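Local coordinates for putative cell filamentation protein (Bartonella quintana, PDB 4N67), which probably transfers AMP from ATP to target proteins as a Fic-domain effector, and holds ADP in its nucleotide pocket, at residues C37-F48 / I65-T73; F48-D58 / M165-A173. The protein carries 2 engineered substitutions. One frame throughout, in Å; residues are numbered along the deposited sequence. Where two conformers were deposited one is given.

Contact 1 (C37-F48 / I65-T73); sequences CAHETAREAVNF and IHWCLFHKT. Engineered in segment 65-73: K72 (natural residue Asn).
The methyl CG2 of T41 lies over one face of the F70 ring, 3.9 Å from its centroid, in a CH-pi contact. A chi1 of 58° divides the labour within this threonine: OG1 turns back toward the carbonyls of C37 and A38 in its own helix, while CG2, opposite the carbonyl carbon, is offered to the ring. One turn earlier C37 meets the same ring at its edge, SG standing 3.9 Å from F70 CE1, and its sulfur also touches T73 CG2. Farther along, L69 CD2 reaches the backbone N of A45 at 3.6 Å; the small alanine lets the leucine come this close. At the far end the F48 ring crosses I65 at about a right angle, CZ against CG1 at 3.8 Å. The short helical segments run at 124° to each other, and the contact belongs to the Fic fold: the side chain of F70 lies about 5 Å from the bound magnesium ion, and H66 stacks on F155 of the HPFxxGNGR signature loop. On the more polar flank, E44 is bent at chi2 (-70°), which brings its carboxylate back beside the carbonyl of C68. A water lies between E44 OE1 and that carbonyl and can donate to both, though it has other acceptors in reach. The syn lone pair of E44 OE2 receives K72 NZ at 2.7 Å in a salt bridge; K72 is engineered, asparagine in the natural sequence. R43 NH2 comes within 4.2 Å of K72 NZ, a like-charge approach probably eased by the carboxylates: E40 takes R43 side-on, OE1 from NH2 and OE2 from NE.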
# COMPACT_ATOMS: atom_id res chain seq x y z
N CYS A 37 -1.69 15.25 -6.68
CA CYS A 37 -1.09 14.00 -6.24
C CYS A 37 -1.78 12.77 -6.82
O CYS A 37 -1.12 11.80 -7.22
CB CYS A 37 -1.13 14.01 -4.70
SG CYS A 37 -0.62 12.50 -3.93
N ALA A 38 -3.10 12.80 -6.88
CA ALA A 38 -3.83 11.69 -7.48
C ALA A 38 -3.37 11.49 -8.93
O ALA A 38 -3.15 10.36 -9.39
CB ALA A 38 -5.32 11.92 -7.37
N HIS A 39 -3.25 12.60 -9.67
CA HIS A 39 -2.85 12.55 -11.07
C HIS A 39 -1.41 12.06 -11.23
O HIS A 39 -1.10 11.19 -12.08
CB HIS A 39 -3.03 13.97 -11.65
CG HIS A 39 -2.75 14.09 -13.12
ND1 HIS A 39 -1.47 14.13 -13.65
CD2 HIS A 39 -3.59 14.25 -14.16
CE1 HIS A 39 -1.54 14.29 -14.96
NE2 HIS A 39 -2.81 14.37 -15.29
N GLU A 40 -0.53 12.54 -10.38
CA GLU A 40 0.86 12.13 -10.44
C GLU A 40 1.06 10.70 -10.04
O GLU A 40 1.78 10.00 -10.73
CB GLU A 40 1.71 13.09 -9.65
CG GLU A 40 1.60 14.39 -10.43
CD GLU A 40 2.07 14.26 -11.92
OE1 GLU A 40 3.28 14.49 -11.99
OE2 GLU A 40 1.36 13.89 -13.00
N THR A 41 0.42 10.27 -8.97
CA THR A 41 0.60 8.86 -8.54
C THR A 41 0.00 7.89 -9.58
O THR A 41 0.53 6.79 -9.78
CB THR A 41 -0.03 8.56 -7.17
OG1 THR A 41 -1.44 8.87 -7.19
CG2 THR A 41 0.59 9.39 -6.11
N ALA A 42 -1.08 8.29 -10.26
CA ALA A 42 -1.63 7.46 -11.33
C ALA A 42 -0.62 7.31 -12.45
O ALA A 42 -0.39 6.20 -13.00
CB ALA A 42 -2.94 8.03 -11.84
N ARG A 43 0.00 8.42 -12.85
CA ARG A 43 0.99 8.40 -13.90
C ARG A 43 2.23 7.61 -13.52
O ARG A 43 2.77 6.83 -14.31
CB ARG A 43 1.32 9.86 -14.28
CG ARG A 43 2.25 10.01 -15.47
CD ARG A 43 2.38 11.48 -15.86
NE ARG A 43 3.07 12.17 -14.80
CZ ARG A 43 4.39 12.19 -14.63
NH1 ARG A 43 5.20 11.59 -15.49
NH2 ARG A 43 4.90 12.86 -13.60
N GLU A 44 2.70 7.78 -12.27
CA GLU A 44 3.84 7.01 -11.80
C GLU A 44 3.52 5.54 -11.78
O GLU A 44 4.39 4.73 -12.06
CB GLU A 44 4.25 7.44 -10.41
CG GLU A 44 4.74 8.88 -10.29
CD GLU A 44 6.07 9.15 -10.93
OE1 GLU A 44 6.75 8.26 -11.51
OE2 GLU A 44 6.45 10.34 -10.86
N ALA A 45 2.27 5.19 -11.47
CA ALA A 45 1.89 3.76 -11.50
C ALA A 45 1.93 3.19 -12.92
O ALA A 45 2.42 2.08 -13.14
CB ALA A 45 0.54 3.58 -10.85
N VAL A 46 1.46 3.95 -13.91
CA VAL A 46 1.53 3.51 -15.29
C VAL A 46 2.99 3.21 -15.64
O VAL A 46 3.31 2.19 -16.21
CB VAL A 46 0.92 4.54 -16.27
CG1 VAL A 46 1.20 4.16 -17.71
CG2 VAL A 46 -0.58 4.69 -16.03
N ASN A 47 3.89 4.12 -15.27
CA ASN A 47 5.28 3.98 -15.65
C ASN A 47 5.96 2.85 -14.86
O ASN A 47 6.77 2.10 -15.41
CB ASN A 47 6.02 5.32 -15.48
CG ASN A 47 5.49 6.42 -16.40
OD1 ASN A 47 4.77 6.16 -17.38
ND2 ASN A 47 5.84 7.67 -16.08
N PHE A 48 5.60 2.71 -13.59
CA PHE A 48 6.18 1.68 -12.72
C PHE A 48 5.80 0.28 -13.17
O PHE A 48 6.59 -0.66 -13.03
CB PHE A 48 5.80 1.88 -11.25
CG PHE A 48 6.54 0.97 -10.30
CD1 PHE A 48 7.82 1.29 -9.87
CD2 PHE A 48 5.97 -0.19 -9.82
CE1 PHE A 48 8.50 0.46 -9.01
CE2 PHE A 48 6.64 -1.01 -8.95
CZ PHE A 48 7.91 -0.69 -8.55
N ILE A 65 8.30 1.04 -3.94
CA ILE A 65 7.07 1.42 -4.59
C ILE A 65 6.56 2.76 -4.10
O ILE A 65 6.23 3.65 -4.89
CB ILE A 65 5.97 0.35 -4.42
CG1 ILE A 65 6.38 -0.96 -5.10
CG2 ILE A 65 4.64 0.84 -4.95
CD1 ILE A 65 5.49 -2.12 -4.72
N HIS A 66 6.51 2.93 -2.78
CA HIS A 66 6.01 4.18 -2.22
C HIS A 66 6.89 5.33 -2.70
O HIS A 66 6.41 6.40 -3.06
CB HIS A 66 6.00 4.14 -0.70
CG HIS A 66 5.27 5.28 -0.09
ND1 HIS A 66 5.89 6.46 0.29
CD2 HIS A 66 3.97 5.42 0.24
CE1 HIS A 66 4.99 7.27 0.82
NE2 HIS A 66 3.82 6.66 0.79
N TRP A 67 8.20 5.12 -2.71
CA TRP A 67 9.13 6.16 -3.17
C TRP A 67 8.82 6.51 -4.65
O TRP A 67 8.73 7.67 -5.02
CB TRP A 67 10.58 5.73 -3.01
CG TRP A 67 11.51 6.83 -3.41
CD1 TRP A 67 11.92 7.85 -2.60
CD2 TRP A 67 12.09 7.03 -4.68
NE1 TRP A 67 12.76 8.69 -3.34
CE2 TRP A 67 12.87 8.21 -4.61
CE3 TRP A 67 12.02 6.34 -5.90
CZ2 TRP A 67 13.59 8.72 -5.71
CZ3 TRP A 67 12.75 6.89 -7.03
CH2 TRP A 67 13.51 8.04 -6.90
N CYS A 68 8.68 5.50 -5.50
CA CYS A 68 8.43 5.77 -6.93
C CYS A 68 7.13 6.55 -7.09
O CYS A 68 7.07 7.54 -7.83
CB CYS A 68 8.42 4.47 -7.72
SG CYS A 68 10.04 3.67 -7.85
N LEU A 69 6.10 6.11 -6.39
CA LEU A 69 4.79 6.77 -6.56
C LEU A 69 4.76 8.18 -5.98
O LEU A 69 4.08 9.04 -6.54
CB LEU A 69 3.64 5.93 -5.93
CG LEU A 69 3.44 4.54 -6.53
CD1 LEU A 69 2.30 3.82 -5.81
CD2 LEU A 69 3.19 4.55 -8.03
N PHE A 70 5.49 8.43 -4.90
CA PHE A 70 5.31 9.64 -4.13
C PHE A 70 6.49 10.59 -4.05
O PHE A 70 6.34 11.68 -3.49
CB PHE A 70 4.82 9.34 -2.72
CG PHE A 70 3.42 8.82 -2.68
CD1 PHE A 70 2.37 9.71 -2.67
CD2 PHE A 70 3.14 7.46 -2.67
CE1 PHE A 70 1.06 9.26 -2.66
CE2 PHE A 70 1.83 7.02 -2.68
CZ PHE A 70 0.80 7.92 -2.70
N HIS A 71 7.65 10.24 -4.57
CA HIS A 71 8.82 11.09 -4.34
C HIS A 71 8.73 12.48 -4.94
O HIS A 71 9.37 13.38 -4.43
CB HIS A 71 10.14 10.44 -4.70
CG HIS A 71 10.44 10.46 -6.13
ND1 HIS A 71 9.95 9.55 -7.04
CD2 HIS A 71 11.28 11.28 -6.83
CE1 HIS A 71 10.43 9.83 -8.24
NE2 HIS A 71 11.25 10.86 -8.13
N LYS A 72 7.95 12.67 -5.99
CA LYS A 72 7.79 14.02 -6.53
C LYS A 72 6.79 14.84 -5.72
O LYS A 72 6.72 16.06 -5.88
CB LYS A 72 7.39 13.99 -8.01
CG LYS A 72 8.50 13.34 -8.82
CD LYS A 72 8.21 13.22 -10.29
CE LYS A 72 9.10 12.15 -10.92
NZ LYS A 72 8.54 11.49 -12.14
N THR A 73 6.05 14.19 -4.82
CA THR A 73 5.05 14.87 -3.99
C THR A 73 5.53 15.11 -2.57
O THR A 73 5.37 16.20 -2.04
CB THR A 73 3.73 14.03 -3.99
OG1 THR A 73 3.25 13.92 -5.35
CG2 THR A 73 2.68 14.61 -3.04
O HOH W 1 6.83 10.53 -7.68
O HOH W 2 9.06 7.64 -10.08

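Contact 2 (F48-D58 / M165-A173)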
# COMPACT_ATOMS: atom_id res chain seq x y z
N PHE A 48 5.60 2.71 -13.59
CA PHE A 48 6.18 1.68 -12.72
C PHE A 48 5.80 0.28 -13.17
O PHE A 48 6.59 -0.66 -13.03
CB PHE A 48 5.80 1.88 -11.25
CG PHE A 48 6.54 0.97 -10.30
CD1 PHE A 48 7.82 1.29 -9.87
CD2 PHE A 48 5.97 -0.19 -9.82
CE1 PHE A 48 8.50 0.46 -9.01
CE2 PHE A 48 6.64 -1.01 -8.95
CZ PHE A 48 7.91 -0.69 -8.55
N ARG A 49 4.63 0.15 -13.80
CA ARG A 49 4.20 -1.16 -14.32
C ARG A 49 5.15 -1.74 -15.36
O ARG A 49 5.20 -2.97 -15.50
CB ARG A 49 2.76 -1.09 -14.87
CG ARG A 49 1.70 -1.04 -13.80
CD ARG A 49 0.30 -0.83 -14.36
NE ARG A 49 -0.63 -0.65 -13.28
CZ ARG A 49 -1.33 0.43 -13.00
NH1 ARG A 49 -1.37 1.48 -13.82
NH2 ARG A 49 -2.07 0.45 -11.90
N LEU A 50 5.93 -0.90 -16.04
CA LEU A 50 6.91 -1.35 -17.02
C LEU A 50 8.13 -2.01 -16.40
O LEU A 50 8.89 -2.69 -17.10
CB LEU A 50 7.36 -0.18 -17.90
CG LEU A 50 6.25 0.58 -18.64
CD1 LEU A 50 6.83 1.78 -19.37
CD2 LEU A 50 5.49 -0.31 -19.61
N GLU A 51 8.33 -1.83 -15.09
CA GLU A 51 9.48 -2.43 -14.41
C GLU A 51 9.24 -3.90 -14.08
O GLU A 51 8.14 -4.29 -13.76
CB GLU A 51 9.80 -1.64 -13.14
CG GLU A 51 10.19 -0.19 -13.43
CD GLU A 51 11.40 -0.03 -14.33
OE1 GLU A 51 12.31 -0.90 -14.29
OE2 GLU A 51 11.46 0.98 -15.10
N PRO A 52 10.29 -4.72 -14.18
CA PRO A 52 10.11 -6.15 -13.86
C PRO A 52 9.86 -6.38 -12.39
O PRO A 52 10.42 -5.63 -11.56
CB PRO A 52 11.44 -6.79 -14.28
CG PRO A 52 12.40 -5.68 -14.35
CD PRO A 52 11.66 -4.40 -14.58
N PRO A 53 9.01 -7.37 -12.04
CA PRO A 53 8.86 -7.75 -10.64
C PRO A 53 10.21 -8.21 -10.09
O PRO A 53 10.95 -8.84 -10.82
CB PRO A 53 7.91 -8.95 -10.67
CG PRO A 53 7.26 -8.92 -12.01
CD PRO A 53 8.18 -8.20 -12.94
N PRO A 54 10.49 -7.92 -8.82
CA PRO A 54 11.71 -8.35 -8.16
C PRO A 54 11.65 -9.84 -7.79
O PRO A 54 10.57 -10.47 -7.83
CB PRO A 54 11.72 -7.45 -6.92
CG PRO A 54 10.30 -7.41 -6.55
CD PRO A 54 9.59 -7.25 -7.87
N GLY A 55 12.79 -10.42 -7.44
CA GLY A 55 12.84 -11.78 -6.89
C GLY A 55 12.38 -11.83 -5.44
O GLY A 55 11.87 -12.88 -4.99
N LYS A 56 12.56 -10.72 -4.70
CA LYS A 56 12.13 -10.62 -3.30
C LYS A 56 11.02 -9.59 -3.13
O LYS A 56 11.19 -8.40 -3.45
CB LYS A 56 13.25 -10.17 -2.37
CG LYS A 56 14.36 -11.14 -2.12
CD LYS A 56 15.23 -10.55 -1.01
CE LYS A 56 16.57 -11.22 -0.96
NZ LYS A 56 16.44 -12.68 -0.72
N PHE A 57 9.90 -10.04 -2.59
CA PHE A 57 8.77 -9.15 -2.30
C PHE A 57 8.82 -8.84 -0.82
O PHE A 57 8.23 -9.54 0.02
CB PHE A 57 7.45 -9.81 -2.74
CG PHE A 57 7.29 -9.82 -4.23
CD1 PHE A 57 7.79 -10.86 -5.00
CD2 PHE A 57 6.64 -8.77 -4.86
CE1 PHE A 57 7.67 -10.83 -6.38
CE2 PHE A 57 6.53 -8.74 -6.22
CZ PHE A 57 7.03 -9.76 -6.98
N ASP A 58 9.61 -7.84 -0.47
CA ASP A 58 9.91 -7.54 0.92
C ASP A 58 9.58 -6.10 1.30
O ASP A 58 9.06 -5.32 0.48
CB ASP A 58 11.38 -7.89 1.22
CG ASP A 58 12.40 -7.13 0.36
OD1 ASP A 58 12.01 -6.23 -0.40
OD2 ASP A 58 13.62 -7.47 0.49
N MET A 165 -0.13 -1.69 -5.87
CA MET A 165 0.94 -1.95 -6.82
C MET A 165 1.78 -3.16 -6.39
O MET A 165 2.18 -3.98 -7.20
CB MET A 165 1.85 -0.72 -7.00
CG MET A 165 2.93 -0.91 -8.02
SD MET A 165 2.33 -1.34 -9.67
CE MET A 165 1.50 0.15 -10.14
N PHE A 166 2.05 -3.28 -5.10
CA PHE A 166 2.76 -4.44 -4.61
C PHE A 166 2.03 -5.72 -5.04
O PHE A 166 2.65 -6.68 -5.51
CB PHE A 166 2.90 -4.33 -3.07
CG PHE A 166 3.66 -5.44 -2.40
CD1 PHE A 166 3.04 -6.61 -2.01
CD2 PHE A 166 4.99 -5.24 -2.05
CE1 PHE A 166 3.74 -7.60 -1.36
CE2 PHE A 166 5.70 -6.22 -1.37
CZ PHE A 166 5.06 -7.39 -1.03
N MET A 167 0.71 -5.72 -4.88
CA MET A 167 -0.06 -6.89 -5.30
C MET A 167 -0.03 -7.12 -6.78
O MET A 167 0.08 -8.27 -7.23
CB MET A 167 -1.53 -6.77 -4.88
CG MET A 167 -1.73 -6.64 -3.40
SD MET A 167 -0.94 -7.88 -2.39
CE MET A 167 -1.66 -9.40 -3.01
N GLU A 168 -0.09 -6.05 -7.57
CA GLU A 168 -0.02 -6.24 -9.02
C GLU A 168 1.27 -6.95 -9.41
O GLU A 168 1.26 -7.87 -10.22
CB GLU A 168 -0.07 -4.90 -9.75
CG GLU A 168 -1.40 -4.15 -9.71
CD GLU A 168 -1.41 -2.92 -10.64
OE1 GLU A 168 -0.77 -2.98 -11.70
OE2 GLU A 168 -2.07 -1.94 -10.27
N LYS A 169 2.38 -6.54 -8.81
CA LYS A 169 3.66 -7.12 -9.18
C LYS A 169 3.85 -8.52 -8.60
O LYS A 169 4.40 -9.40 -9.26
CB LYS A 169 4.80 -6.18 -8.79
CG LYS A 169 4.86 -4.94 -9.67
CD LYS A 169 5.46 -5.25 -11.05
CE LYS A 169 5.04 -4.25 -12.11
NZ LYS A 169 5.22 -4.77 -13.48
N LEU A 170 3.37 -8.74 -7.38
CA LEU A 170 3.39 -10.08 -6.79
C LEU A 170 2.59 -11.05 -7.68
O LEU A 170 3.03 -12.16 -8.00
CB LEU A 170 2.80 -10.04 -5.39
CG LEU A 170 2.79 -11.34 -4.60
CD1 LEU A 170 4.20 -11.83 -4.28
CD2 LEU A 170 1.97 -11.16 -3.32
N GLY A 171 1.40 -10.62 -8.09
CA GLY A 171 0.58 -11.40 -9.00
C GLY A 171 1.31 -11.73 -10.29
O GLY A 171 1.38 -12.88 -10.72
N GLN A 172 1.90 -10.70 -10.89
CA GLN A 172 2.59 -10.83 -12.15
C GLN A 172 3.69 -11.87 -12.08
O GLN A 172 3.82 -12.72 -12.97
CB GLN A 172 3.16 -9.49 -12.60
CG GLN A 172 3.87 -9.52 -13.95
CD GLN A 172 4.50 -8.18 -14.29
OE1 GLN A 172 4.34 -7.19 -13.57
NE2 GLN A 172 5.25 -8.15 -15.38
N ALA A 173 4.45 -11.85 -11.00
CA ALA A 173 5.52 -12.81 -10.86
C ALA A 173 4.99 -14.24 -10.60
O ALA A 173 5.72 -15.21 -10.85
CB ALA A 173 6.48 -12.38 -9.78
O HOH W 3 6.66 -5.61 -16.06
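M165 packs its CG against the ring of F48, 3.6 Å from CD2, with SD at the ring edge in a Met-aromatic contact. Bends at chi2 and chi3 carry its CE over one face of the R49 guanidinium, a flexible thioether fitting between an aromatic and a charged group. F166 receives the edge of F57 on its face, the planes at 84°. E168 is extended beyond CG and meets R49 in a side-on salt bridge: R49 NE gives to OE1 at 2.8 Å and NH2 to OE2 at 2.9 Å, both on syn lone pairs. Guanidinium and carboxylate are only 3° from coplanar, so the paired bonds fix the two planes against each other. K169, described in one of its two conformers, is bent at chi2 (-76°) and sends NZ to the backbone carbonyls of the loop. K169 NZ bonds R49 O at 2.7 Å and, nearly head-on, E51 O at 3.0 Å. Q172 OE1, one turn on, accepts from the same ammonium, so three oxygens take its hydrogen bonds. L170 lays CD1 over the face of F57, 3.8 Å from the centroid, while P54 CG covers the opposite face; a branched aliphatic tip suits this flat surface. Q172 passes P53 at about a right angle, its amide carbon CD 3.7 Å from P53 CG. A173, small enough for close approach, sets its methyl against P53 CB and F57 CZ. The proline-rich connection is thus laid across helix 164-174, the helix that in the Fic fold follows the HPFxxGNGR signature loop.

How the contacts relate
From the N terminus, helix 30-48 supplies the first segment of contact 1 and hands over at F48, shared by both contacts, to the irregular loop of contact 2. The chain then enters helix 59-70, where 65-73 returns to 37-48 and closes a short loop. Contact 2 closes a far longer one, since 165-173 arrives more than a hundred residues after 48-58. The segments alternate along the chain, so the two loops cross. They also touch: I65 packs on F166 and M165, and A45 on M165. Together they tie helices 30-48 and 59-70, with the connection between them, to helix 164-174 beside the nucleotide-binding core.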